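RNA-dependent RNA polymerase (Qualyub virus, PDB 6DX1) carries a viral OTU cysteine protease domain, the portion in this structure, which probably acts as a deubiquitinase that cleaves ubiquitin from its conjugates. Local coordinates at residues A[111-119]-A[128-136]; A[41-49]-A[143-153]. All coordinates share one frame; numbering follows the deposited sequence.

Interaction 1. Residues A[111-119]-A[128-136]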
loop_
_atom_site.group_PDB
_atom_site.type_symbol
_atom_site.label_atom_id
_atom_site.label_comp_id
_atom_site.label_asym_id
_atom_site.label_seq_id
_atom_site.Cartn_x
_atom_site.Cartn_y
_atom_site.Cartn_z
ATOM N N LEU A 111 5.185 1.737 -10.329
ATOM C CA LEU A 111 5.214 3.193 -10.278
ATOM C C LEU A 111 6.584 3.748 -9.922
ATOM O O LEU A 111 6.790 4.958 -10.052
ATOM C CB LEU A 111 4.180 3.703 -9.265
ATOM C CG LEU A 111 2.742 3.257 -9.553
ATOM C CD1 LEU A 111 1.855 3.585 -8.371
ATOM C CD2 LEU A 111 2.213 3.933 -10.824
ATOM N N LYS A 112 7.510 2.894 -9.472
ATOM C CA LYS A 112 8.857 3.307 -9.081
ATOM C C LYS A 112 8.811 4.337 -7.955
ATOM O O LYS A 112 9.474 5.378 -7.989
ATOM C CB LYS A 112 9.641 3.828 -10.290
ATOM C CG LYS A 112 9.748 2.814 -11.421
ATOM C CD LYS A 112 10.578 1.605 -11.003
ATOM C CE LYS A 112 11.043 0.801 -12.209
ATOM N NZ LYS A 112 10.156 -0.338 -12.540
ATOM N N LEU A 113 8.005 4.044 -6.939
ATOM C CA LEU A 113 7.996 4.855 -5.740
ATOM C C LEU A 113 7.770 3.948 -4.546
ATOM O O LEU A 113 7.577 2.735 -4.683
ATOM C CB LEU A 113 6.938 5.956 -5.802
ATOM C CG LEU A 113 5.573 5.577 -6.365
ATOM C CD1 LEU A 113 4.840 4.570 -5.511
ATOM C CD2 LEU A 113 4.737 6.836 -6.535
ATOM N N THR A 114 7.780 4.556 -3.376
ATOM C CA THR A 114 7.653 3.826 -2.131
ATOM C C THR A 114 6.196 3.806 -1.687
ATOM O O THR A 114 5.459 4.767 -1.904
ATOM C CB THR A 114 8.558 4.488 -1.091
ATOM O OG1 THR A 114 9.910 4.390 -1.559
ATOM C CG2 THR A 114 8.426 3.854 0.281
ATOM N N VAL A 115 5.773 2.686 -1.096
ATOM C CA VAL A 115 4.435 2.533 -0.531
ATOM C C VAL A 115 4.603 2.210 0.947
ATOM O O VAL A 115 5.371 1.303 1.294
ATOM C CB VAL A 115 3.643 1.416 -1.242
ATOM C CG1 VAL A 115 2.258 1.236 -0.603
ATOM C CG2 VAL A 115 3.521 1.690 -2.739
ATOM N N ILE A 116 3.896 2.938 1.817
ATOM C CA ILE A 116 4.006 2.736 3.260
ATOM C C ILE A 116 2.620 2.529 3.859
ATOM O O ILE A 116 1.692 3.291 3.564
ATOM C CB ILE A 116 4.709 3.913 3.960
ATOM C CG1 ILE A 116 6.063 4.184 3.305
ATOM C CG2 ILE A 116 4.900 3.592 5.444
ATOM C CD1 ILE A 116 6.709 5.474 3.840
ATOM N N PHE A 117 2.487 1.489 4.687
ATOM C CA PHE A 117 1.310 1.266 5.532
ATOM C C PHE A 117 1.640 1.724 6.946
ATOM O O PHE A 117 2.531 1.149 7.589
ATOM C CB PHE A 117 0.926 -0.214 5.614
ATOM C CG PHE A 117 0.533 -0.875 4.307
ATOM C CD1 PHE A 117 0.393 -0.167 3.120
ATOM C CD2 PHE A 117 0.294 -2.256 4.301
ATOM C CE1 PHE A 117 0.019 -0.828 1.940
ATOM C CE2 PHE A 117 -0.078 -2.918 3.132
ATOM C CZ PHE A 117 -0.218 -2.212 1.957
ATOM N N TRP A 118 0.884 2.692 7.458
ATOM C CA TRP A 118 1.090 3.215 8.804
ATOM C C TRP A 118 -0.019 2.676 9.705
ATOM O O TRP A 118 -1.194 3.021 9.524
ATOM C CB TRP A 118 1.082 4.743 8.785
ATOM C CG TRP A 118 2.147 5.405 7.952
ATOM C CD1 TRP A 118 1.973 6.064 6.756
ATOM C CD2 TRP A 118 3.539 5.537 8.280
ATOM N NE1 TRP A 118 3.182 6.587 6.316
ATOM C CE2 TRP A 118 4.153 6.274 7.238
ATOM C CE3 TRP A 118 4.327 5.093 9.352
ATOM C CZ2 TRP A 118 5.521 6.580 7.237
ATOM C CZ3 TRP A 118 5.690 5.400 9.349
ATOM C CH2 TRP A 118 6.269 6.129 8.302
ATOM N N LYS A 119 0.357 1.850 10.685
ATOM C CA LYS A 119 -0.614 1.176 11.546
ATOM C C LYS A 119 -1.192 2.134 12.580
ATOM O O LYS A 119 -0.448 2.773 13.333
ATOM C CB LYS A 119 0.054 -0.003 12.259
ATOM C CG LYS A 119 -0.859 -0.723 13.250
ATOM C CD LYS A 119 -0.059 -1.753 14.057
ATOM C CE LYS A 119 -0.982 -2.596 14.927
ATOM N NZ LYS A 119 -0.192 -3.452 15.851
ATOM N N GLN A 128 3.388 1.729 14.052
ATOM C CA GLN A 128 4.244 0.873 13.231
ATOM C C GLN A 128 4.135 1.296 11.774
ATOM O O GLN A 128 3.132 1.878 11.349
ATOM C CB GLN A 128 3.850 -0.610 13.313
ATOM C CG GLN A 128 3.858 -1.239 14.670
ATOM C CD GLN A 128 3.524 -2.719 14.597
ATOM O OE1 GLN A 128 3.638 -3.347 13.533
ATOM N NE2 GLN A 128 3.115 -3.286 15.721
ATOM N N GLY A 129 5.161 0.949 11.008
ATOM C CA GLY A 129 5.127 1.112 9.568
ATOM C C GLY A 129 5.661 -0.127 8.879
ATOM O O GLY A 129 6.515 -0.839 9.407
ATOM N N ILE A 130 5.114 -0.401 7.698
ATOM C CA ILE A 130 5.695 -1.395 6.802
ATOM C C ILE A 130 5.799 -0.737 5.437
ATOM O O ILE A 130 4.904 0.009 5.027
ATOM C CB ILE A 130 4.880 -2.709 6.763
ATOM C CG1 ILE A 130 5.532 -3.724 5.826
ATOM C CG2 ILE A 130 3.458 -2.467 6.369
ATOM C CD1 ILE A 130 5.277 -5.168 6.263
ATOM N N ARG A 131 6.917 -0.962 4.761
ATOM C CA ARG A 131 7.296 -0.131 3.630
ATOM C C ARG A 131 7.775 -1.008 2.487
ATOM O O ARG A 131 8.485 -1.991 2.716
ATOM C CB ARG A 131 8.396 0.847 4.073
ATOM C CG ARG A 131 9.183 1.544 2.997
ATOM C CD ARG A 131 10.266 2.404 3.677
ATOM N NE ARG A 131 11.445 1.635 4.089
ATOM C CZ ARG A 131 12.680 2.118 4.031
ATOM N NH1 ARG A 131 12.875 3.359 3.594
ATOM N NH2 ARG A 131 13.718 1.374 4.399
ATOM N N TRP A 132 7.379 -0.658 1.260
ATOM C CA TRP A 132 7.919 -1.267 0.043
ATOM C C TRP A 132 8.652 -0.178 -0.726
ATOM O O TRP A 132 8.030 0.804 -1.146
ATOM C CB TRP A 132 6.815 -1.891 -0.826
ATOM C CG TRP A 132 6.207 -3.089 -0.192
ATOM C CD1 TRP A 132 6.502 -4.390 -0.466
ATOM C CD2 TRP A 132 5.217 -3.109 0.847
ATOM N NE1 TRP A 132 5.759 -5.221 0.330
ATOM C CE2 TRP A 132 4.962 -4.464 1.147
ATOM C CE3 TRP A 132 4.514 -2.114 1.543
ATOM C CZ2 TRP A 132 4.039 -4.856 2.115
ATOM C CZ3 TRP A 132 3.595 -2.502 2.511
ATOM C CH2 TRP A 132 3.371 -3.865 2.789
ATOM N N GLY A 133 9.959 -0.346 -0.900
ATOM C CA GLY A 133 10.818 0.677 -1.472
ATOM C C GLY A 133 11.685 1.345 -0.415
ATOM O O GLY A 133 11.549 1.119 0.786
ATOM N N ASP A 134 12.578 2.223 -0.890
ATOM C CA ASP A 134 13.632 2.799 -0.056
ATOM C C ASP A 134 13.413 4.266 0.304
ATOM O O ASP A 134 14.303 4.881 0.904
ATOM C CB ASP A 134 14.991 2.662 -0.753
ATOM C CG ASP A 134 15.462 1.229 -0.839
ATOM O OD1 ASP A 134 15.475 0.675 -1.956
ATOM O OD2 ASP A 134 15.816 0.651 0.212
ATOM N N GLY A 135 12.272 4.847 -0.042
ATOM C CA GLY A 135 12.054 6.259 0.186
ATOM C C GLY A 135 11.539 6.555 1.581
ATOM O O GLY A 135 11.320 5.673 2.417
ATOM N N ASN A 136 11.382 7.843 1.851
ATOM C CA ASN A 136 10.736 8.276 3.071
ATOM C C ASN A 136 9.313 8.716 2.741
ATOM O O ASN A 136 8.868 8.669 1.592
ATOM C CB ASN A 136 11.544 9.381 3.758
ATOM C CG ASN A 136 11.692 10.631 2.904
ATOM O OD1 ASN A 136 10.738 11.111 2.292
ATOM N ND2 ASN A 136 12.902 11.180 2.883
#
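Phe-117 and Trp-132 meet on one face of an antiparallel beta hairpin, the edge of the indole directed at the face of the phenyl ring. Trp-132 CZ3 stands over the ring centre, the planes inclined at 57°, and Trp-132 CH2 comes within 3.6 Å of Phe-117 CE2. Beside this edge-to-face pair, Ile-130 CG2 packs against Phe-117 CB at 3.5 Å. Trp-132 CG lies anti to its carbonyl carbon (chi1 -69°), and the rim atom CE3 comes 3.5 Å from Val-115 O, which lies in the indole plane. Helix 101-111 packs on both aromatic rings. Arg-131 lies on the face away from the rings, and Thr-114 CG2 rests 3.6 Å from its CG, while the guanidinium bends off to Gly-135 O, Ser-18 and the ring of Trp-10. The Lys-119/Gln-128 end is looser: two extended, partly exposed side chains run side by side. At the other end, Thr-114 OG1 accepts the N-H of Gly-135 at 2.8 Å, tying down the turn after the strand. Val-115 with Trp-132, and Phe-117 with Ile-130, exchange paired backbone hydrogen bonds. Backbone bonds and apolar ring packing thus hold the hairpin together, while its Lys-119/Gln-128 end carries polar side chains.

Interaction 2. Residues A[41-49]-A[143-153]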
loop_
_atom_site.group_PDB
_atom_site.type_symbol
_atom_site.label_atom_id
_atom_site.label_comp_id
_atom_site.label_asym_id
_atom_site.label_seq_id
_atom_site.Cartn_x
_atom_site.Cartn_y
_atom_site.Cartn_z
ATOM N N CYS A 41 -10.918 -0.978 -0.418
ATOM C CA CYS A 41 -10.368 0.243 0.168
ATOM C C CYS A 41 -8.887 0.458 -0.174
ATOM O O CYS A 41 -8.461 1.606 -0.350
ATOM C CB CYS A 41 -10.569 0.226 1.685
ATOM S SG CYS A 41 -9.874 -1.231 2.487
ATOM N N PHE A 42 -8.079 -0.612 -0.240
ATOM C CA PHE A 42 -6.675 -0.433 -0.629
ATOM C C PHE A 42 -6.574 0.240 -1.999
ATOM O O PHE A 42 -5.870 1.246 -2.174
ATOM C CB PHE A 42 -5.932 -1.780 -0.655
ATOM C CG PHE A 42 -4.561 -1.678 -1.279
ATOM C CD1 PHE A 42 -3.458 -1.356 -0.503
ATOM C CD2 PHE A 42 -4.389 -1.838 -2.641
ATOM C CE1 PHE A 42 -2.200 -1.216 -1.074
ATOM C CE2 PHE A 42 -3.137 -1.680 -3.225
ATOM C CZ PHE A 42 -2.036 -1.374 -2.438
ATOM N N PHE A 43 -7.300 -0.299 -2.978
ATOM C CA PHE A 43 -7.277 0.254 -4.327
ATOM C C PHE A 43 -7.909 1.639 -4.381
ATOM O O PHE A 43 -7.518 2.468 -5.219
ATOM C CB PHE A 43 -8.003 -0.710 -5.268
ATOM C CG PHE A 43 -7.360 -2.069 -5.333
ATOM C CD1 PHE A 43 -6.146 -2.234 -5.992
ATOM C CD2 PHE A 43 -7.956 -3.170 -4.729
ATOM C CE1 PHE A 43 -5.544 -3.480 -6.062
ATOM C CE2 PHE A 43 -7.361 -4.424 -4.790
ATOM C CZ PHE A 43 -6.149 -4.582 -5.458
ATOM N N ARG A 44 -8.901 1.895 -3.522
ATOM C CA ARG A 44 -9.501 3.222 -3.448
ATOM C C ARG A 44 -8.493 4.253 -2.956
ATOM O O ARG A 44 -8.463 5.390 -3.445
ATOM C CB ARG A 44 -10.713 3.197 -2.514
ATOM C CG ARG A 44 -11.889 2.427 -3.065
ATOM C CD ARG A 44 -12.989 2.281 -2.021
ATOM N NE ARG A 44 -14.096 1.554 -2.635
ATOM C CZ ARG A 44 -14.938 2.108 -3.500
ATOM N NH1 ARG A 44 -14.833 3.404 -3.803
ATOM N NH2 ARG A 44 -15.897 1.377 -4.043
ATOM N N ALA A 45 -7.666 3.873 -1.980
ATOM C CA ALA A 45 -6.664 4.792 -1.459
ATOM C C ALA A 45 -5.621 5.102 -2.522
ATOM O O ALA A 45 -5.240 6.263 -2.706
ATOM C CB ALA A 45 -6.012 4.197 -0.203
ATOM N N VAL A 46 -5.151 4.076 -3.239
ATOM C CA VAL A 46 -4.170 4.322 -4.294
ATOM C C VAL A 46 -4.796 5.132 -5.419
ATOM O O VAL A 46 -4.156 6.027 -5.992
ATOM C CB VAL A 46 -3.575 2.997 -4.799
ATOM C CG1 VAL A 46 -2.601 3.263 -5.961
ATOM C CG2 VAL A 46 -2.871 2.269 -3.641
ATOM N N SER A 47 -6.066 4.848 -5.745
ATOM C CA SER A 47 -6.773 5.660 -6.734
ATOM C C SER A 47 -6.803 7.133 -6.335
ATOM O O SER A 47 -6.648 8.019 -7.185
ATOM C CB SER A 47 -8.196 5.124 -6.930
ATOM O OG SER A 47 -8.907 5.925 -7.878
ATOM N N THR A 48 -7.008 7.422 -5.046
ATOM C CA THR A 48 -7.003 8.812 -4.607
ATOM C C THR A 48 -5.650 9.463 -4.870
ATOM O O THR A 48 -5.580 10.627 -5.289
ATOM C CB THR A 48 -7.380 8.886 -3.127
ATOM O OG1 THR A 48 -8.647 8.236 -2.945
ATOM C CG2 THR A 48 -7.509 10.344 -2.674
ATOM N N PHE A 49 -4.564 8.710 -4.673
ATOM C CA PHE A 49 -3.227 9.236 -4.948
ATOM C C PHE A 49 -3.032 9.534 -6.432
ATOM O O PHE A 49 -2.508 10.597 -6.805
ATOM C CB PHE A 49 -2.173 8.233 -4.473
ATOM C CG PHE A 49 -0.763 8.622 -4.851
ATOM C CD1 PHE A 49 -0.024 9.455 -4.030
ATOM C CD2 PHE A 49 -0.192 8.142 -6.022
ATOM C CE1 PHE A 49 1.272 9.812 -4.386
ATOM C CE2 PHE A 49 1.101 8.498 -6.374
ATOM C CZ PHE A 49 1.821 9.335 -5.554
ATOM N N LEU A 143 -0.448 5.193 3.318
ATOM C CA LEU A 143 -1.775 4.689 3.645
ATOM C C LEU A 143 -1.924 4.544 5.155
ATOM O O LEU A 143 -0.993 4.114 5.850
ATOM C CB LEU A 143 -2.032 3.330 2.980
ATOM C CG LEU A 143 -1.964 3.229 1.458
ATOM C CD1 LEU A 143 -2.642 1.941 1.009
ATOM C CD2 LEU A 143 -2.611 4.426 0.789
ATOM N N LEU A 144 -3.098 4.897 5.672
ATOM C CA LEU A 144 -3.396 4.661 7.078
ATOM C C LEU A 144 -4.035 3.282 7.163
ATOM O O LEU A 144 -5.095 3.046 6.570
ATOM C CB LEU A 144 -4.311 5.739 7.649
ATOM C CG LEU A 144 -4.466 5.722 9.168
ATOM C CD1 LEU A 144 -3.174 6.195 9.846
ATOM C CD2 LEU A 144 -5.651 6.579 9.625
ATOM N N HIS A 145 -3.362 2.362 7.844
ATOM C CA HIS A 145 -3.779 0.965 7.914
ATOM C C HIS A 145 -4.427 0.746 9.274
ATOM O O HIS A 145 -3.736 0.705 10.297
ATOM C CB HIS A 145 -2.569 0.052 7.714
ATOM C CG HIS A 145 -2.916 -1.390 7.556
ATOM N ND1 HIS A 145 -1.967 -2.389 7.616
ATOM C CD2 HIS A 145 -4.102 -2.007 7.333
ATOM C CE1 HIS A 145 -2.553 -3.561 7.443
ATOM N NE2 HIS A 145 -3.848 -3.359 7.268
ATOM N N ILE A 146 -5.758 0.643 9.299
ATOM C CA ILE A 146 -6.465 0.553 10.572
ATOM C C ILE A 146 -7.075 -0.838 10.727
ATOM O O ILE A 146 -6.773 -1.746 9.944
ATOM C CB ILE A 146 -7.515 1.676 10.699
ATOM C CG1 ILE A 146 -8.690 1.448 9.743
ATOM C CG2 ILE A 146 -6.892 3.054 10.399
ATOM C CD1 ILE A 146 -9.804 2.481 9.916
ATOM N N GLN A 147 -7.916 -1.034 11.747
ATOM C CA GLN A 147 -8.389 -2.380 12.049
ATOM C C GLN A 147 -9.179 -2.963 10.879
ATOM O O GLN A 147 -9.726 -2.239 10.045
ATOM C CB GLN A 147 -9.270 -2.373 13.302
ATOM C CG GLN A 147 -8.522 -2.109 14.587
ATOM C CD GLN A 147 -8.632 -0.672 15.018
ATOM O OE1 GLN A 147 -8.451 0.243 14.210
ATOM N NE2 GLN A 147 -8.944 -0.456 16.292
ATOM N N PHE A 148 -9.226 -4.302 10.829
ATOM C CA PHE A 148 -10.012 -5.057 9.839
ATOM C C PHE A 148 -9.565 -4.766 8.407
ATOM O O PHE A 148 -10.353 -4.840 7.455
ATOM C CB PHE A 148 -11.510 -4.802 10.028
ATOM C CG PHE A 148 -11.977 -5.034 11.444
ATOM C CD1 PHE A 148 -11.966 -6.311 11.992
ATOM C CD2 PHE A 148 -12.392 -3.976 12.229
ATOM C CE1 PHE A 148 -12.387 -6.520 13.305
ATOM C CE2 PHE A 148 -12.801 -4.172 13.543
ATOM C CZ PHE A 148 -12.799 -5.446 14.079
ATOM N N ASP A 149 -8.276 -4.461 8.257
ATOM C CA ASP A 149 -7.629 -4.283 6.962
ATOM C C ASP A 149 -8.275 -3.180 6.138
ATOM O O ASP A 149 -8.297 -3.241 4.905
ATOM C CB ASP A 149 -7.590 -5.588 6.181
ATOM C CG ASP A 149 -6.467 -6.482 6.647
ATOM O OD1 ASP A 149 -6.625 -7.708 6.579
ATOM O OD2 ASP A 149 -5.431 -5.941 7.110
ATOM N N HIS A 150 -8.789 -2.163 6.811
ATOM C CA HIS A 150 -9.234 -0.973 6.110
ATOM C C HIS A 150 -8.053 -0.029 5.900
ATOM O O HIS A 150 -7.212 0.142 6.791
ATOM C CB HIS A 150 -10.343 -0.251 6.866
ATOM C CG HIS A 150 -10.800 0.986 6.163
ATOM N ND1 HIS A 150 -11.647 0.949 5.075
ATOM C CD2 HIS A 150 -10.460 2.284 6.335
ATOM C CE1 HIS A 150 -11.830 2.180 4.624
ATOM N NE2 HIS A 150 -11.121 3.008 5.372
ATOM N N PHE A 151 -7.997 0.580 4.721
ATOM C CA PHE A 151 -6.956 1.547 4.368
ATOM C C PHE A 151 -7.596 2.878 4.016
ATOM O O PHE A 151 -8.509 2.927 3.184
ATOM C CB PHE A 151 -6.134 1.089 3.158
ATOM C CG PHE A 151 -5.309 -0.153 3.394
ATOM C CD1 PHE A 151 -4.023 -0.058 3.912
ATOM C CD2 PHE A 151 -5.798 -1.405 3.039
ATOM C CE1 PHE A 151 -3.248 -1.209 4.106
ATOM C CE2 PHE A 151 -5.033 -2.560 3.230
ATOM C CZ PHE A 151 -3.759 -2.456 3.773
ATOM N N ASP A 152 -7.083 3.951 4.604
ATOM C CA ASP A 152 -7.377 5.308 4.166
ATOM C C ASP A 152 -6.122 5.935 3.574
ATOM O O ASP A 152 -5.012 5.415 3.717
ATOM C CB ASP A 152 -7.905 6.142 5.329
ATOM C CG ASP A 152 -9.252 5.642 5.831
ATOM O OD1 ASP A 152 -9.379 5.381 7.046
ATOM O OD2 ASP A 152 -10.179 5.515 4.999
ATOM N N PHE A 153 -6.294 7.070 2.896
ATOM C CA PHE A 153 -5.181 7.727 2.227
ATOM C C PHE A 153 -4.646 8.864 3.090
ATOM O O PHE A 153 -5.408 9.565 3.754
ATOM C CB PHE A 153 -5.623 8.269 0.866
ATOM C CG PHE A 153 -4.551 8.997 0.114
ATOM C CD1 PHE A 153 -3.315 8.412 -0.121
ATOM C CD2 PHE A 153 -4.801 10.255 -0.409
ATOM C CE1 PHE A 153 -2.334 9.083 -0.836
ATOM C CE2 PHE A 153 -3.828 10.931 -1.133
ATOM C CZ PHE A 153 -2.585 10.352 -1.337
#
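Cys-41, the first residue of the 41-49 helical segment, brings its SG up to His-150 and Phe-151. This SG, held between the backbone N and the carbonyl carbon (chi1 56°), accepts the N-H of Phe-151 at 3.4 Å and lies near the edge of the Phe-151 ring. Cys-41 SG is 3.8 Å from His-150 ND1; on the far side of that imidazole, NE2 donates to Asp-152 OD2 at 2.7 Å, from above the carboxylate plane. The trio is consistent with the Cys-His-Asp catalytic triad of OTU proteases. Next, Phe-42 turns its ring edge to the face of Phe-151, CD1 over the centre and the planes at 81°. The same CD1 touches Leu-143 CD1 at 3.7 Å. One turn on, the small Ala-45 brings its CB to 3.6 Å from Leu-143 CD2. Thr-48 and Phe-49 then receive Phe-153: Thr-48 CG2 reaches Phe-153 CD2 at 3.5 Å, Phe-49 CB reaches Phe-153 CE1 at 3.7 Å, and Phe-153 CZ meets the Phe-49 ring at its edge. Thr-48 OG1 is turned back to Arg-44 O, which also takes the Thr-48 N-H from the other side of its plane. The helix runs nearly parallel to strand 150-153, axes 7.0 Å apart, with helices 57-70 and 101-111 packed against Phe-43 and Val-46, and strand 30-33 bordering Phe-153.

Overall arrangement
Interaction 1 lies within the seven-stranded mixed sheet, and interaction 2 packs helix 41-51 against the same sheet; their centres are about 13 Å apart. Along the chain, helix 41-51 comes first, then the hairpin of interaction 1, and last strands 140-146 and 150-156, so the two halves of interaction 2 bracket interaction 1 in sequence. Strands 114-120 and 140-146 are parallel neighbours and join the contacts directly: Trp-118 N and Leu-143 O lie 2.9 Å apart, a probable hydrogen bond. Helix 101-111 touches side chains of both. Through Phe-117 the hairpin packs against Phe-151, which lies in sequence between the presumed active-site residues His-150 and Asp-152, while Cys-41 comes from the helix.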